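PDB 5JT8: Blo t 1 allergen from Blomia tropicalis, which is a mite allergen of the papain family, probably made as an inactive cysteine protease precursor whose propeptide keeps the enzyme blocked. Local coordinates for residues 24-32 / 48-56; 114-125 / 284-292. All blocks are in the same frame, centred on the assembly; numbering follows the deposited sequence.

Interaction 1. Residues 24-32 / 48-56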
loop_
_atom_site.group_PDB
_atom_site.type_symbol
_atom_site.label_atom_id
_atom_site.label_comp_id
_atom_site.label_asym_id
_atom_site.label_seq_id
_atom_site.Cartn_x
_atom_site.Cartn_y
_atom_site.Cartn_z
ATOM N N GLU A 24 20.738 10.960 -5.940
ATOM C CA GLU A 24 21.657 11.920 -6.538
ATOM C C GLU A 24 21.030 12.618 -7.745
ATOM O O GLU A 24 21.663 12.742 -8.798
ATOM C CB GLU A 24 22.956 11.226 -6.949
ATOM C CG GLU A 24 23.638 10.477 -5.817
ATOM C CD GLU A 24 24.408 11.402 -4.887
ATOM O OE1 GLU A 24 25.191 12.243 -5.381
ATOM O OE2 GLU A 24 24.232 11.291 -3.659
ATOM N N ILE A 25 19.792 13.081 -7.577
ATOM C CA ILE A 25 19.057 13.759 -8.644
ATOM C C ILE A 25 18.889 15.246 -8.345
ATOM O O ILE A 25 18.089 15.624 -7.484
ATOM C CB ILE A 25 17.676 13.128 -8.846
ATOM C CG1 ILE A 25 17.823 11.647 -9.200
ATOM C CG2 ILE A 25 16.908 13.874 -9.915
ATOM C CD1 ILE A 25 16.509 10.917 -9.315
ATOM N N LYS A 26 19.627 16.085 -9.071
ATOM C CA LYS A 26 19.715 17.508 -8.744
ATOM C C LYS A 26 18.788 18.433 -9.549
ATOM O O LYS A 26 18.480 19.527 -9.086
ATOM C CB LYS A 26 21.165 17.987 -8.884
ATOM C CG LYS A 26 21.846 17.670 -10.222
ATOM C CD LYS A 26 23.369 17.599 -10.073
ATOM C CE LYS A 26 24.054 17.227 -11.379
ATOM N NZ LYS A 26 25.527 17.461 -11.342
ATOM N N THR A 27 18.365 18.026 -10.747
ATOM C CA THR A 27 17.267 18.720 -11.446
ATOM C C THR A 27 16.727 17.777 -12.547
ATOM O O THR A 27 17.094 16.607 -12.581
ATOM C CB THR A 27 17.694 20.111 -12.022
ATOM O OG1 THR A 27 18.356 20.866 -11.002
ATOM C CG2 THR A 27 16.466 20.948 -12.417
ATOM N N PHE A 28 15.882 18.283 -13.446
ATOM C CA PHE A 28 14.887 17.464 -14.144
ATOM C C PHE A 28 15.380 16.328 -15.041
ATOM O O PHE A 28 14.827 15.240 -14.987
ATOM C CB PHE A 28 13.973 18.358 -14.998
ATOM C CG PHE A 28 12.684 17.689 -15.389
ATOM C CD1 PHE A 28 11.706 17.438 -14.436
ATOM C CD2 PHE A 28 12.472 17.248 -16.688
ATOM C CE1 PHE A 28 10.528 16.806 -14.780
ATOM C CE2 PHE A 28 11.299 16.587 -17.029
ATOM C CZ PHE A 28 10.329 16.366 -16.074
ATOM N N GLU A 29 16.349 16.560 -15.918
ATOM C CA GLU A 29 16.620 15.508 -16.894
ATOM C C GLU A 29 17.685 14.518 -16.431
ATOM O O GLU A 29 18.127 13.666 -17.202
ATOM C CB GLU A 29 16.986 16.091 -18.263
ATOM C CG GLU A 29 18.318 16.790 -18.356
ATOM C CD GLU A 29 18.263 18.216 -17.853
ATOM O OE1 GLU A 29 17.200 18.639 -17.346
ATOM O OE2 GLU A 29 19.286 18.919 -17.976
ATOM N N GLN A 30 18.083 14.620 -15.169
ATOM C CA GLN A 30 18.729 13.494 -14.519
ATOM C C GLN A 30 17.590 12.612 -14.041
ATOM O O GLN A 30 17.609 11.397 -14.214
ATOM C CB GLN A 30 19.628 13.928 -13.363
ATOM C CG GLN A 30 20.531 15.102 -13.692
ATOM C CD GLN A 30 20.150 16.338 -12.911
ATOM O OE1 GLN A 30 19.612 16.240 -11.807
ATOM N NE2 GLN A 30 20.406 17.508 -13.481
ATOM N N PHE A 31 16.583 13.258 -13.462
ATOM C CA PHE A 31 15.335 12.609 -13.084
ATOM C C PHE A 31 14.679 11.964 -14.303
ATOM O O PHE A 31 14.129 10.862 -14.211
ATOM C CB PHE A 31 14.403 13.636 -12.429
ATOM C CG PHE A 31 12.977 13.185 -12.292
ATOM C CD1 PHE A 31 12.566 12.482 -11.172
ATOM C CD2 PHE A 31 12.035 13.504 -13.263
ATOM C CE1 PHE A 31 11.252 12.080 -11.035
ATOM C CE2 PHE A 31 10.717 13.102 -13.131
ATOM C CZ PHE A 31 10.325 12.393 -12.014
ATOM N N LYS A 32 14.751 12.649 -15.443
ATOM C CA LYS A 32 14.177 12.141 -16.690
ATOM C C LYS A 32 14.843 10.865 -17.165
ATOM O O LYS A 32 14.160 9.912 -17.527
ATOM C CB LYS A 32 14.270 13.182 -17.800
ATOM C CG LYS A 32 13.021 13.994 -17.978
ATOM C CD LYS A 32 12.173 13.483 -19.125
ATOM C CE LYS A 32 12.975 13.435 -20.416
ATOM N NZ LYS A 32 12.164 12.918 -21.550
ATOM N N ARG A 48 5.556 20.393 -15.675
ATOM C CA ARG A 48 5.979 19.160 -15.032
ATOM C C ARG A 48 7.273 19.293 -14.226
ATOM O O ARG A 48 7.379 18.724 -13.140
ATOM C CB ARG A 48 6.123 18.074 -16.105
ATOM C CG ARG A 48 6.460 16.705 -15.596
ATOM C CD ARG A 48 5.352 16.148 -14.730
ATOM N NE ARG A 48 4.091 15.877 -15.414
ATOM C CZ ARG A 48 2.993 15.470 -14.779
ATOM N NH1 ARG A 48 3.017 15.304 -13.464
ATOM N NH2 ARG A 48 1.873 15.230 -15.447
ATOM N N GLU A 49 8.257 20.025 -14.746
ATOM C CA GLU A 49 9.505 20.177 -14.008
ATOM C C GLU A 49 9.362 21.212 -12.910
ATOM O O GLU A 49 10.157 21.236 -11.977
ATOM C CB GLU A 49 10.676 20.562 -14.908
ATOM C CG GLU A 49 10.413 21.462 -16.125
ATOM C CD GLU A 49 11.511 21.246 -17.191
ATOM O OE1 GLU A 49 11.733 20.077 -17.600
ATOM O OE2 GLU A 49 12.231 22.228 -17.548
ATOM N N HIS A 50 8.333 22.045 -13.002
ATOM C CA HIS A 50 8.011 22.941 -11.896
ATOM C C HIS A 50 7.604 22.140 -10.660
ATOM O O HIS A 50 8.058 22.410 -9.544
ATOM C CB HIS A 50 6.888 23.914 -12.276
ATOM C CG HIS A 50 6.404 24.753 -11.127
ATOM N ND1 HIS A 50 7.224 25.637 -10.460
ATOM C CD2 HIS A 50 5.200 24.816 -10.507
ATOM C CE1 HIS A 50 6.544 26.221 -9.488
ATOM N NE2 HIS A 50 5.313 25.739 -9.494
ATOM N N HIS A 51 6.745 21.148 -10.873
ATOM C CA HIS A 51 6.349 20.254 -9.797
ATOM C C HIS A 51 7.549 19.474 -9.285
ATOM O O HIS A 51 7.685 19.280 -8.083
ATOM C CB HIS A 51 5.243 19.305 -10.252
ATOM C CG HIS A 51 3.918 19.975 -10.427
ATOM N ND1 HIS A 51 2.883 19.406 -11.136
ATOM C CD2 HIS A 51 3.464 21.175 -9.996
ATOM C CE1 HIS A 51 1.844 20.223 -11.126
ATOM N NE2 HIS A 51 2.171 21.304 -10.440
ATOM N N PHE A 52 8.434 19.058 -10.186
ATOM C CA PHE A 52 9.656 18.388 -9.761
ATOM C C PHE A 52 10.565 19.313 -8.963
ATOM O O PHE A 52 11.163 18.896 -7.970
ATOM C CB PHE A 52 10.440 17.842 -10.945
ATOM C CG PHE A 52 11.827 17.390 -10.575
ATOM C CD1 PHE A 52 12.040 16.127 -10.046
ATOM C CD2 PHE A 52 12.915 18.239 -10.727
ATOM C CE1 PHE A 52 13.311 15.713 -9.692
ATOM C CE2 PHE A 52 14.178 17.834 -10.368
ATOM C CZ PHE A 52 14.383 16.568 -9.855
ATOM N N LYS A 53 10.695 20.555 -9.427
ATOM C CA LYS A 53 11.545 21.539 -8.761
ATOM C C LYS A 53 11.043 21.814 -7.344
ATOM O O LYS A 53 11.819 21.811 -6.382
ATOM C CB LYS A 53 11.596 22.839 -9.565
ATOM C CG LYS A 53 12.303 22.714 -10.905
ATOM C CD LYS A 53 12.296 24.032 -11.661
ATOM C CE LYS A 53 13.025 23.913 -12.989
ATOM N NZ LYS A 53 13.003 25.192 -13.751
ATOM N N GLU A 54 9.737 22.035 -7.226
ATOM C CA GLU A 54 9.104 22.302 -5.941
ATOM C C GLU A 54 9.051 21.027 -5.073
ATOM O O GLU A 54 9.018 21.113 -3.842
ATOM C CB GLU A 54 7.692 22.883 -6.154
ATOM C CG GLU A 54 7.248 24.059 -5.236
ATOM C CD GLU A 54 8.179 25.283 -5.194
ATOM O OE1 GLU A 54 9.115 25.396 -6.020
ATOM O OE2 GLU A 54 7.928 26.168 -4.338
ATOM N N GLN A 55 9.050 19.851 -5.704
ATOM C CA GLN A 55 9.160 18.603 -4.943
ATOM C C GLN A 55 10.598 18.431 -4.492
ATOM O O GLN A 55 10.848 18.013 -3.367
ATOM C CB GLN A 55 8.711 17.377 -5.753
ATOM C CG GLN A 55 7.220 17.065 -5.679
ATOM C CD GLN A 55 6.751 16.685 -4.276
ATOM O OE1 GLN A 55 6.954 15.558 -3.816
ATOM N NE2 GLN A 55 6.106 17.627 -3.598
ATOM N N LEU A 56 11.544 18.759 -5.370
ATOM C CA LEU A 56 12.955 18.731 -4.999
ATOM C C LEU A 56 13.225 19.775 -3.934
ATOM O O LEU A 56 14.021 19.560 -3.018
ATOM C CB LEU A 56 13.856 18.979 -6.205
ATOM C CG LEU A 56 15.343 18.953 -5.835
ATOM C CD1 LEU A 56 15.750 17.576 -5.327
ATOM C CD2 LEU A 56 16.206 19.366 -6.996
#
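Phe52, reaching from helix 48-56 into the bend where the chain of 24-32 turns into its helix, shows how one aromatic side chain can join two segments with no hydrogen bond between them. With CG anti to the backbone N (chi1 169°), its ring is carried across to the other segment, where Phe28, Phe31, Thr27 and Ile25 gather round it. Phe28 turns an edge toward the Phe52 face in an offset edge-to-face pair, the planes 80° apart and the centroids separated by 5.8 Å. Phe31 meets the same ring obliquely: Phe52 CD1 lies over one face of Phe31, near the rim, and Phe31 CB approaches Phe52 CE1 to 3.6 Å. At the far end of the ring the CG2 branch of Ile25 abuts the edge, 3.7 Å from Phe52 CZ.

Phe28 is in turn overlaid by Glu49. The methylene CB of Glu49 makes a CH-pi contact 3.7 Å from the centroid of the Phe28 ring, and its OE1 comes over the same ring, nearer CD2; the carboxylate is inclined to the ring plane, not laid flat upon it. Arg48 adds its aliphatic part, with CG 3.9 Å from Phe28 CZ, while its guanidinium leaves the contact to bond with Asp77 O. One turn beyond Phe52, Leu56 rests its methyl CD1 3.7 Å from Ile25 O.

The arrangement is an aromatic cluster at a helix crossing in the I29 propeptide, the short segments being inclined at 101°. Here the start of helix 28-34 crosses the middle of helix 42-62, with Phe35 extending the cluster beside Phe31 and Ile25. On the mature-enzyme side, Gln55 of the longer helix hydrogen-bonds Asn263, just past helix 259-262.

Interaction 2. Residues 114-125 / 284-292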
loop_
_atom_site.group_PDB
_atom_site.type_symbol
_atom_site.label_atom_id
_atom_site.label_comp_id
_atom_site.label_asym_id
_atom_site.label_seq_id
_atom_site.Cartn_x
_atom_site.Cartn_y
_atom_site.Cartn_z
ATOM N N PRO A 114 4.259 -8.559 22.584
ATOM C CA PRO A 114 5.703 -8.346 22.582
ATOM C C PRO A 114 6.007 -6.931 22.118
ATOM O O PRO A 114 5.232 -6.364 21.335
ATOM C CB PRO A 114 6.222 -9.396 21.594
ATOM C CG PRO A 114 5.040 -9.806 20.791
ATOM C CD PRO A 114 3.828 -9.595 21.627
ATOM N N GLN A 115 7.093 -6.363 22.623
ATOM C CA GLN A 115 7.479 -5.001 22.273
ATOM C C GLN A 115 7.793 -4.903 20.781
ATOM O O GLN A 115 7.469 -3.905 20.145
ATOM C CB GLN A 115 8.691 -4.539 23.105
ATOM C CG GLN A 115 9.107 -3.087 22.810
ATOM C CD GLN A 115 10.135 -2.520 23.794
ATOM O OE1 GLN A 115 11.247 -3.037 23.917
ATOM N NE2 GLN A 115 9.768 -1.438 24.481
ATOM N N ASN A 116 8.427 -5.934 20.227
ATOM C CA ASN A 116 8.759 -5.952 18.798
ATOM C C ASN A 116 8.201 -7.178 18.115
ATOM O O ASN A 116 8.225 -8.275 18.664
ATOM C CB ASN A 116 10.279 -5.915 18.569
ATOM C CG ASN A 116 10.940 -4.723 19.220
ATOM O OD1 ASN A 116 10.834 -3.594 18.739
ATOM N ND2 ASN A 116 11.636 -4.968 20.318
ATOM N N PHE A 117 7.718 -6.995 16.900
ATOM C CA PHE A 117 7.212 -8.096 16.102
ATOM C C PHE A 117 7.399 -7.703 14.635
ATOM O O PHE A 117 6.988 -6.631 14.222
ATOM C CB PHE A 117 5.740 -8.377 16.432
ATOM C CG PHE A 117 5.209 -9.654 15.836
ATOM C CD1 PHE A 117 4.769 -9.697 14.520
ATOM C CD2 PHE A 117 5.142 -10.814 16.596
ATOM C CE1 PHE A 117 4.277 -10.876 13.970
ATOM C CE2 PHE A 117 4.655 -11.995 16.053
ATOM C CZ PHE A 117 4.219 -12.025 14.740
ATOM N N ASP A 118 8.040 -8.567 13.861
ATOM C CA ASP A 118 8.372 -8.252 12.477
ATOM C C ASP A 118 8.209 -9.516 11.625
ATOM O O ASP A 118 9.046 -10.410 11.687
ATOM C CB ASP A 118 9.811 -7.703 12.398
ATOM C CG ASP A 118 10.157 -7.106 11.037
ATOM O OD1 ASP A 118 9.402 -7.320 10.072
ATOM O OD2 ASP A 118 11.190 -6.419 10.937
ATOM N N TRP A 119 7.137 -9.605 10.839
ATOM C CA TRP A 119 6.954 -10.776 9.981
ATOM C C TRP A 119 8.123 -10.980 9.004
ATOM O O TRP A 119 8.378 -12.109 8.579
ATOM C CB TRP A 119 5.638 -10.690 9.204
ATOM C CG TRP A 119 4.468 -11.156 9.987
ATOM C CD1 TRP A 119 3.403 -10.395 10.409
ATOM C CD2 TRP A 119 4.221 -12.488 10.459
ATOM N NE1 TRP A 119 2.517 -11.176 11.110
ATOM C CE2 TRP A 119 2.992 -12.462 11.158
ATOM C CE3 TRP A 119 4.931 -13.696 10.379
ATOM C CZ2 TRP A 119 2.444 -13.597 11.755
ATOM C CZ3 TRP A 119 4.394 -14.825 10.980
ATOM C CH2 TRP A 119 3.160 -14.767 11.669
ATOM N N ARG A 120 8.853 -9.915 8.670
ATOM C CA ARG A 120 10.034 -10.061 7.803
ATOM C C ARG A 120 11.097 -10.984 8.408
ATOM O O ARG A 120 11.947 -11.526 7.696
ATOM C CB ARG A 120 10.684 -8.710 7.517
ATOM C CG ARG A 120 9.823 -7.699 6.779
ATOM C CD ARG A 120 10.573 -6.369 6.645
ATOM N NE ARG A 120 10.862 -5.790 7.956
ATOM C CZ ARG A 120 11.439 -4.608 8.153
ATOM N NH1 ARG A 120 11.794 -3.861 7.116
ATOM N NH2 ARG A 120 11.656 -4.167 9.395
ATOM N N GLN A 121 11.059 -11.144 9.727
ATOM C CA GLN A 121 12.038 -11.970 10.414
ATOM C C GLN A 121 11.467 -13.318 10.791
ATOM O O GLN A 121 12.216 -14.242 11.077
ATOM C CB GLN A 121 12.569 -11.263 11.670
ATOM C CG GLN A 121 13.659 -10.248 11.359
ATOM C CD GLN A 121 13.984 -9.352 12.529
ATOM O OE1 GLN A 121 14.306 -9.826 13.618
ATOM N NE2 GLN A 121 13.909 -8.044 12.311
ATOM N N LYS A 122 10.144 -13.434 10.796
ATOM C CA LYS A 122 9.504 -14.687 11.190
ATOM C C LYS A 122 9.206 -15.565 9.971
ATOM O O LYS A 122 8.868 -16.748 10.089
ATOM C CB LYS A 122 8.210 -14.409 11.967
ATOM C CG LYS A 122 8.338 -13.333 13.034
ATOM C CD LYS A 122 7.371 -13.564 14.179
ATOM C CE LYS A 122 7.836 -14.724 15.060
ATOM N NZ LYS A 122 6.957 -14.930 16.251
ATOM N N ALA A 123 9.337 -14.971 8.795
ATOM C CA ALA A 123 8.930 -15.623 7.574
ATOM C C ALA A 123 9.692 -14.987 6.437
ATOM O O ALA A 123 10.172 -13.853 6.555
ATOM C CB ALA A 123 7.412 -15.488 7.362
ATOM N N ARG A 124 9.834 -15.725 5.346
ATOM C CA ARG A 124 10.471 -15.164 4.176
ATOM C C ARG A 124 9.351 -14.529 3.397
ATOM O O ARG A 124 8.605 -15.225 2.734
ATOM C CB ARG A 124 11.207 -16.227 3.350
ATOM C CG ARG A 124 12.717 -15.992 3.257
ATOM C CD ARG A 124 13.408 -16.893 2.221
ATOM N NE ARG A 124 12.739 -18.182 2.060
ATOM C CZ ARG A 124 12.273 -18.643 0.901
ATOM N NH1 ARG A 124 12.415 -17.922 -0.206
ATOM N NH2 ARG A 124 11.670 -19.828 0.845
ATOM N N LEU A 125 9.191 -13.218 3.533
ATOM C CA LEU A 125 8.140 -12.521 2.806
ATOM C C LEU A 125 8.609 -12.331 1.389
ATOM O O LEU A 125 9.805 -12.449 1.113
ATOM C CB LEU A 125 7.810 -11.185 3.457
ATOM C CG LEU A 125 7.243 -11.378 4.859
ATOM C CD1 LEU A 125 6.840 -10.031 5.452
ATOM C CD2 LEU A 125 6.067 -12.352 4.815
ATOM N N ILE A 284 0.572 -2.368 3.462
ATOM C CA ILE A 284 0.545 -3.509 4.376
ATOM C C ILE A 284 1.337 -3.230 5.653
ATOM O O ILE A 284 2.459 -2.733 5.590
ATOM C CB ILE A 284 1.137 -4.779 3.681
ATOM C CG1 ILE A 284 0.294 -5.161 2.449
ATOM C CG2 ILE A 284 1.252 -5.952 4.643
ATOM C CD1 ILE A 284 1.004 -6.178 1.533
ATOM N N LEU A 285 0.751 -3.546 6.805
ATOM C CA LEU A 285 1.505 -3.584 8.056
ATOM C C LEU A 285 2.070 -4.977 8.234
ATOM O O LEU A 285 1.332 -5.959 8.160
ATOM C CB LEU A 285 0.629 -3.218 9.255
ATOM C CG LEU A 285 0.054 -1.805 9.363
ATOM C CD1 LEU A 285 -0.845 -1.692 10.600
ATOM C CD2 LEU A 285 1.205 -0.805 9.435
ATOM N N VAL A 286 3.374 -5.076 8.454
ATOM C CA VAL A 286 3.982 -6.376 8.651
ATOM C C VAL A 286 4.535 -6.513 10.058
ATOM O O VAL A 286 5.102 -7.536 10.401
ATOM C CB VAL A 286 5.119 -6.647 7.649
ATOM C CG1 VAL A 286 4.588 -6.674 6.209
ATOM C CG2 VAL A 286 6.240 -5.643 7.821
ATOM N N GLY A 287 4.374 -5.473 10.867
ATOM C CA GLY A 287 4.821 -5.535 12.245
ATOM C C GLY A 287 4.997 -4.206 12.948
ATOM O O GLY A 287 4.526 -3.161 12.493
ATOM N N TRP A 288 5.698 -4.248 14.070
ATOM C CA TRP A 288 5.912 -3.058 14.867
ATOM C C TRP A 288 7.146 -3.213 15.705
ATOM O O TRP A 288 7.662 -4.320 15.873
ATOM C CB TRP A 288 4.711 -2.795 15.765
ATOM C CG TRP A 288 4.577 -3.812 16.863
ATOM C CD1 TRP A 288 5.161 -3.769 18.092
ATOM C CD2 TRP A 288 3.818 -5.024 16.822
ATOM N NE1 TRP A 288 4.807 -4.876 18.829
ATOM C CE2 TRP A 288 3.975 -5.657 18.076
ATOM C CE3 TRP A 288 3.003 -5.626 15.860
ATOM C CZ2 TRP A 288 3.345 -6.860 18.392
ATOM C CZ3 TRP A 288 2.387 -6.824 16.169
ATOM C CH2 TRP A 288 2.567 -7.430 17.427
ATOM N N GLY A 289 7.602 -2.093 16.252
ATOM C CA GLY A 289 8.778 -2.070 17.077
ATOM C C GLY A 289 8.876 -0.760 17.823
ATOM O O GLY A 289 8.023 0.114 17.677
ATOM N N THR A 290 9.923 -0.648 18.632
ATOM C CA THR A 290 10.227 0.546 19.402
ATOM C C THR A 290 11.688 0.861 19.241
ATOM O O THR A 290 12.525 -0.000 19.487
ATOM C CB THR A 290 9.940 0.364 20.907
ATOM O OG1 THR A 290 8.573 -0.005 21.101
ATOM C CG2 THR A 290 10.231 1.654 21.662
ATOM N N VAL A 291 12.012 2.084 18.837
ATOM C CA VAL A 291 13.411 2.482 18.777
ATOM C C VAL A 291 13.627 3.721 19.642
ATOM O O VAL A 291 13.099 4.797 19.366
ATOM C CB VAL A 291 13.901 2.716 17.317
ATOM C CG1 VAL A 291 12.979 3.640 16.545
ATOM C CG2 VAL A 291 15.353 3.222 17.302
ATOM N N GLN A 292 14.378 3.525 20.724
ATOM C CA GLN A 292 14.706 4.585 21.668
ATOM C C GLN A 292 13.526 5.480 22.054
ATOM O O GLN A 292 13.530 6.681 21.798
ATOM C CB GLN A 292 15.843 5.401 21.082
ATOM C CG GLN A 292 16.986 4.478 20.704
ATOM C CD GLN A 292 18.214 5.209 20.292
ATOM O OE1 GLN A 292 18.225 5.896 19.270
ATOM N NE2 GLN A 292 19.264 5.092 21.095
HETATM O O HOH W 1 6.691 -1.356 20.380
#
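A short antiparallel bridge in the papain-like protease part, strand 117-118 on strand 284-291, illustrates how a two-residue strand is fastened to a long strand of a sheet. Phe117 and Trp288 form the hydrogen-bonded pair, Phe117 N reaching Trp288 O at 2.9 Å in a nearly straight N-H...O bond (178°) and Trp288 N returning to Phe117 O at 2.7 Å. Trp119 N then bonds to Val286 O, prolonging the ladder beyond the strand.

Trp288 carries much of the side-chain contact. Its CG sits between the backbone N and the carbonyl carbon (chi1 70°), which brings the ring over to the first segment: Phe117 CB lies over the six-membered ring, 3.4 Å from its centroid, and NE1 donates in the ring plane to Pro114 O at 2.9 Å. Asn116 OD1 accepts from Thr290 N, whose OG1 bonds Asp295 OD1. At the non-hydrogen-bonded Asp118-Gly287 pair, Gly287 CA lies 3.1 Å from Phe117 O in a CA-H...O contact. Asp118 caps the following turn through Arg120 N, and Arg120 grips its carboxylate side-on, NH2 standing 2.8 Å from OD2 of Asp118.

Strand 294-300 pairs with 281-291 as well, Ile298 touching Asp118 and Val286, and strand 250-254 bonds it at Leu285, before the part that 117-118 joins. Helix 237-247 packs against Trp288 through Met241, and Leu125 meets helix 139-154.

Interactions 1 and 2 follow one another along the chain, the first closing before the second opens, and their centres lie 34 Å apart, with about 20 Å between nearest atoms. They share no helix or strand: 24-32 / 48-56 belongs to the propeptide, built there from helices 28-34 and 42-62, whereas 114-125 / 284-292 joins 114-125 to the mixed sheet of the protease part, across 158 intervening residues. Each contact lies wholly within one of the two parts, one aromatic between helices and one a short backbone ladder with an indole packed beside it; neither crosses between them. As in related papain-like enzymes, the propeptide is probably removed on activation.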